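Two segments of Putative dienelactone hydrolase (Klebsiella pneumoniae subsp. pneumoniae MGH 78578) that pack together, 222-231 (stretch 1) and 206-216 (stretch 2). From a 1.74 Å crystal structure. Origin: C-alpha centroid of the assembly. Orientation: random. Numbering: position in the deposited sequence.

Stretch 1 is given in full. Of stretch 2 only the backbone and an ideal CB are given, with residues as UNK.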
# COMPACT_ATOMS: atom_id res chain seq x y z
N TYR A 222 -3.20 -15.30 -8.76
CA TYR A 222 -3.40 -14.29 -9.80
C TYR A 222 -4.72 -14.52 -10.54
O TYR A 222 -5.01 -15.64 -11.00
CB TYR A 222 -2.24 -14.37 -10.77
CG TYR A 222 -2.24 -13.31 -11.86
CD1 TYR A 222 -2.25 -11.94 -11.53
CD2 TYR A 222 -2.17 -13.69 -13.19
CE1 TYR A 222 -2.22 -10.94 -12.58
CE2 TYR A 222 -2.14 -12.72 -14.23
CZ TYR A 222 -2.17 -11.37 -13.91
OH TYR A 222 -2.11 -10.47 -14.94
N HIS A 223 -5.50 -13.45 -10.69
CA HIS A 223 -6.69 -13.52 -11.56
C HIS A 223 -6.55 -12.39 -12.58
O HIS A 223 -6.82 -11.23 -12.27
CB HIS A 223 -8.00 -13.38 -10.78
CG HIS A 223 -9.20 -13.71 -11.61
ND1 HIS A 223 -10.02 -12.75 -12.16
CD2 HIS A 223 -9.68 -14.90 -12.05
CE1 HIS A 223 -10.97 -13.34 -12.87
NE2 HIS A 223 -10.78 -14.64 -12.83
N GLU A 224 -6.15 -12.75 -13.79
CA GLU A 224 -5.73 -11.74 -14.77
C GLU A 224 -6.78 -10.66 -15.05
O GLU A 224 -6.47 -9.47 -15.07
CB GLU A 224 -5.34 -12.44 -16.09
CG GLU A 224 -4.74 -11.47 -17.11
CD GLU A 224 -4.40 -12.17 -18.44
OE1 GLU A 224 -4.98 -13.22 -18.75
OE2 GLU A 224 -3.55 -11.65 -19.19
N GLU A 225 -8.02 -11.07 -15.31
CA GLU A 225 -9.06 -10.11 -15.67
C GLU A 225 -9.31 -9.10 -14.53
O GLU A 225 -9.41 -7.87 -14.78
CB GLU A 225 -10.35 -10.85 -16.06
CG GLU A 225 -11.57 -9.96 -16.17
CD GLU A 225 -12.87 -10.74 -16.30
OE1 GLU A 225 -13.53 -10.58 -17.34
OE2 GLU A 225 -13.26 -11.49 -15.36
N SER A 226 -9.36 -9.60 -13.29
CA SER A 226 -9.52 -8.71 -12.14
C SER A 226 -8.30 -7.85 -11.89
O SER A 226 -8.46 -6.68 -11.55
CB SER A 226 -9.77 -9.49 -10.84
OG SER A 226 -10.85 -10.37 -11.03
N ALA A 227 -7.11 -8.42 -12.01
CA ALA A 227 -5.88 -7.66 -11.80
C ALA A 227 -5.78 -6.50 -12.80
O ALA A 227 -5.46 -5.39 -12.40
CB ALA A 227 -4.68 -8.55 -11.93
N LYS A 228 -6.09 -6.76 -14.05
CA LYS A 228 -5.98 -5.71 -15.07
C LYS A 228 -7.05 -4.64 -14.88
O LYS A 228 -6.75 -3.46 -15.01
CB LYS A 228 -6.11 -6.31 -16.47
CG LYS A 228 -4.88 -7.12 -16.86
CD LYS A 228 -4.94 -7.28 -18.36
CE LYS A 228 -4.51 -8.61 -18.79
NZ LYS A 228 -3.04 -8.63 -19.04
N ASP A 229 -8.27 -5.06 -14.56
CA ASP A 229 -9.32 -4.08 -14.25
C ASP A 229 -8.94 -3.24 -13.03
O ASP A 229 -9.10 -2.01 -13.03
CB ASP A 229 -10.67 -4.77 -14.03
CG ASP A 229 -11.80 -3.78 -13.85
OD1 ASP A 229 -12.31 -3.30 -14.87
OD2 ASP A 229 -12.15 -3.43 -12.69
N GLY A 230 -8.45 -3.89 -11.98
CA GLY A 230 -8.05 -3.16 -10.74
C GLY A 230 -6.94 -2.17 -11.01
O GLY A 230 -6.97 -1.01 -10.52
N TRP A 231 -5.98 -2.57 -11.84
CA TRP A 231 -4.87 -1.68 -12.17
C TRP A 231 -5.41 -0.42 -12.89
O TRP A 231 -5.00 0.70 -12.60
CB TRP A 231 -3.86 -2.39 -13.07
CG TRP A 231 -2.52 -1.68 -13.16
CD1 TRP A 231 -2.04 -0.98 -14.23
CD2 TRP A 231 -1.49 -1.67 -12.16
NE1 TRP A 231 -0.77 -0.48 -13.92
CE2 TRP A 231 -0.41 -0.90 -12.67
CE3 TRP A 231 -1.38 -2.22 -10.87
CZ2 TRP A 231 0.78 -0.67 -11.96
CZ3 TRP A 231 -0.21 -1.99 -10.13
CH2 TRP A 231 0.86 -1.22 -10.69
N UNK A 206 -15.64 -5.11 -5.35
CA UNK A 206 -15.45 -6.52 -5.06
C UNK A 206 -15.50 -7.34 -6.36
O UNK A 206 -16.50 -7.26 -7.11
CB UNK A 206 -16.51 -7.01 -4.07
N UNK A 207 -14.43 -8.05 -6.65
CA UNK A 207 -14.31 -8.86 -7.87
C UNK A 207 -14.86 -10.27 -7.62
O UNK A 207 -14.28 -11.03 -6.85
CB UNK A 207 -12.85 -8.93 -8.33
N UNK A 208 -15.96 -10.63 -8.30
CA UNK A 208 -16.62 -11.93 -8.05
C UNK A 208 -15.70 -13.15 -8.19
O UNK A 208 -15.90 -14.14 -7.49
CB UNK A 208 -17.80 -12.09 -9.01
N UNK A 209 -14.74 -13.10 -9.11
CA UNK A 209 -13.99 -14.32 -9.41
C UNK A 209 -12.64 -14.38 -8.70
O UNK A 209 -11.92 -15.36 -8.84
CB UNK A 209 -13.78 -14.44 -10.92
N UNK A 210 -12.30 -13.34 -7.95
CA UNK A 210 -10.93 -13.20 -7.45
C UNK A 210 -10.77 -13.65 -6.01
O UNK A 210 -11.63 -13.41 -5.18
CB UNK A 210 -10.48 -11.74 -7.57
N UNK A 211 -9.61 -14.22 -5.71
CA UNK A 211 -9.23 -14.58 -4.34
C UNK A 211 -8.38 -13.46 -3.77
O UNK A 211 -8.23 -12.38 -4.41
CB UNK A 211 -8.48 -15.91 -4.30
N UNK A 212 -7.82 -13.68 -2.58
CA UNK A 212 -6.79 -12.81 -2.03
C UNK A 212 -5.60 -12.76 -2.99
O UNK A 212 -5.36 -13.72 -3.72
CB UNK A 212 -6.35 -13.29 -0.65
N UNK A 213 -4.89 -11.63 -3.03
CA UNK A 213 -3.63 -11.53 -3.79
C UNK A 213 -3.84 -11.78 -5.29
O UNK A 213 -2.99 -12.37 -5.99
CB UNK A 213 -2.61 -12.53 -3.24
N UNK A 214 -4.94 -11.28 -5.80
CA UNK A 214 -5.26 -11.55 -7.21
C UNK A 214 -4.42 -10.75 -8.21
O UNK A 214 -4.45 -11.03 -9.41
CB UNK A 214 -6.74 -11.25 -7.46
N UNK A 215 -3.71 -9.73 -7.73
CA UNK A 215 -2.77 -9.03 -8.58
C UNK A 215 -1.37 -9.62 -8.59
O UNK A 215 -0.49 -9.13 -9.32
CB UNK A 215 -2.69 -7.57 -8.15
N UNK A 216 -1.13 -10.68 -7.81
CA UNK A 216 0.25 -11.22 -7.69
C UNK A 216 0.53 -12.15 -8.85
O UNK A 216 0.29 -13.38 -8.79
CB UNK A 216 0.45 -11.96 -6.37

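Position 206 has extended backbone angles, and nothing of stretch 1 lies within 5.5 Å of its ideal CB. Stretch 1 sets no demand here; a beta-branched residue would suit a strand. It is Val206, chi1 t.

Position 207 is also extended, and its CA-to-CB bond points toward the helix. The ideal CB is 3.7 Å from Ser226 OG. Beyond it the helix offers the carboxylate of Asp229 and the bare CA of Gly230, where no side chain blocks the way. A long side chain ending in a donor would fit: Tyr, Lys, Arg or Gln. The residue is Tyr207, chi1 m. Its OH donates a hydrogen bond to Asp229 OD2, 2.6 Å away. The carboxylate oxygen lies near the plane of the ring, at its edge, while Ser226 O sits over one face. Tyr207 OH is also 3.2 Å from Gly230 N, but the angle is poor; that N already donates to Ser226 O.

Position 208 points sideways into open space. Its phi of -55° and the type I turn that runs from 207 to 210 allow proline, and many polar residues would serve. It is Pro208, ring C-gamma exo.

Position 209 points toward His223, with the ideal CB 3.6 Å from His223 NE2. Glu225 OE2 is 5.4 Å from the same CB, so a basic residue could be welcome, as could a small polar one. The deposited residue is Glu209. Its CB packs against the imidazole and its end leads away. Glu209 O lies over one face of the His223 ring, and Glu209 N donates to water 1, which also bonds Ser226 OG.

Position 210 points sideways. Its ideal CB is 3.7 Å from Ser226 OG and 4.4 Å from His223 CB, so a small residue such as Ala or Ser suits. It is Ala210, whose N closes the turn on Tyr207 O at 3.2 Å.

Positions 211 and 212 have no part of stretch 1 near their ideal CB atoms, so polar residues would do. They are Asp211 and His212; Asp211 OD1 accepts from His212 N at 2.6 Å.

Position 213 has a positive phi, 61°, which favours Gly, Asn or Asp. It is nevertheless Ala213, and its O accepts from the N of 216 in a second type I turn.

Position 214 starts sideways, its ideal CB 4.1 Å from His223 N. The first helical turn presents Ser226 CB and Ala227 CB, a surface for Leu, Met or an aromatic. Phe214, chi1 p, turns its ring to it: CD1 is 3.6 Å from Ser226 CB and 4.3 Å from Ala227 CB. Its O accepts from His223 N at 2.9 Å and 167°, tying the backbones together just before the helix.

Position 215 points away, yet its ideal CB is 4.4 Å from Ala227 CB. A medium side chain could turn back. Asn215 does: OD1 reaches 3.4 Å from Ala227 CB and accepts from water 2.

Position 216 points away; a small residue is adequate. It is Ala216, whose O lies 3.4 Å from Tyr222 CB.

Stretch 2 (206-216) VYPEADHAFNA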
# COMPACT_ATOMS: atom_id res chain seq x y z
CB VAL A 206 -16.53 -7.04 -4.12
CG1 VAL A 206 -16.28 -8.51 -3.82
CG2 VAL A 206 -16.50 -6.23 -2.81
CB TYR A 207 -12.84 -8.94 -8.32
CG TYR A 207 -12.37 -7.61 -8.85
CD1 TYR A 207 -12.57 -7.28 -10.21
CD2 TYR A 207 -11.79 -6.66 -8.00
CE1 TYR A 207 -12.19 -6.01 -10.71
CE2 TYR A 207 -11.41 -5.40 -8.49
CZ TYR A 207 -11.60 -5.11 -9.84
OH TYR A 207 -11.23 -3.89 -10.34
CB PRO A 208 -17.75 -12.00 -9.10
CG PRO A 208 -17.97 -10.64 -9.59
CD PRO A 208 -16.68 -9.81 -9.30
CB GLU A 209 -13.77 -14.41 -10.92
CG GLU A 209 -15.07 -14.47 -11.71
CD GLU A 209 -15.97 -15.59 -11.22
OE1 GLU A 209 -15.45 -16.69 -10.89
OE2 GLU A 209 -17.20 -15.36 -11.11
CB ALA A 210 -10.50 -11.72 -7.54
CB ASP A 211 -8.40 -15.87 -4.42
CG ASP A 211 -8.37 -16.66 -3.12
OD1 ASP A 211 -8.59 -16.12 -2.01
OD2 ASP A 211 -8.09 -17.88 -3.25
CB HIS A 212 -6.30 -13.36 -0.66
CG HIS A 212 -5.53 -12.35 0.14
ND1 HIS A 212 -6.13 -11.31 0.84
CD2 HIS A 212 -4.19 -12.20 0.34
CE1 HIS A 212 -5.21 -10.60 1.45
NE2 HIS A 212 -4.02 -11.11 1.16
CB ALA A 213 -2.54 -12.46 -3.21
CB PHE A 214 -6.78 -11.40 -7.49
CG PHE A 214 -7.31 -9.98 -7.35
CD1 PHE A 214 -7.11 -9.04 -8.40
CD2 PHE A 214 -8.05 -9.61 -6.23
CE1 PHE A 214 -7.65 -7.75 -8.27
CE2 PHE A 214 -8.59 -8.30 -6.10
CZ PHE A 214 -8.38 -7.38 -7.13
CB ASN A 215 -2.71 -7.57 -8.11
CG ASN A 215 -2.06 -6.66 -9.13
OD1 ASN A 215 -2.50 -6.58 -10.29
ND2 ASN A 215 -0.99 -5.97 -8.71
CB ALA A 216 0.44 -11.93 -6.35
O HOH W 1 -13.86 -11.10 -10.87
O HOH W 2 -2.11 -5.49 -12.77
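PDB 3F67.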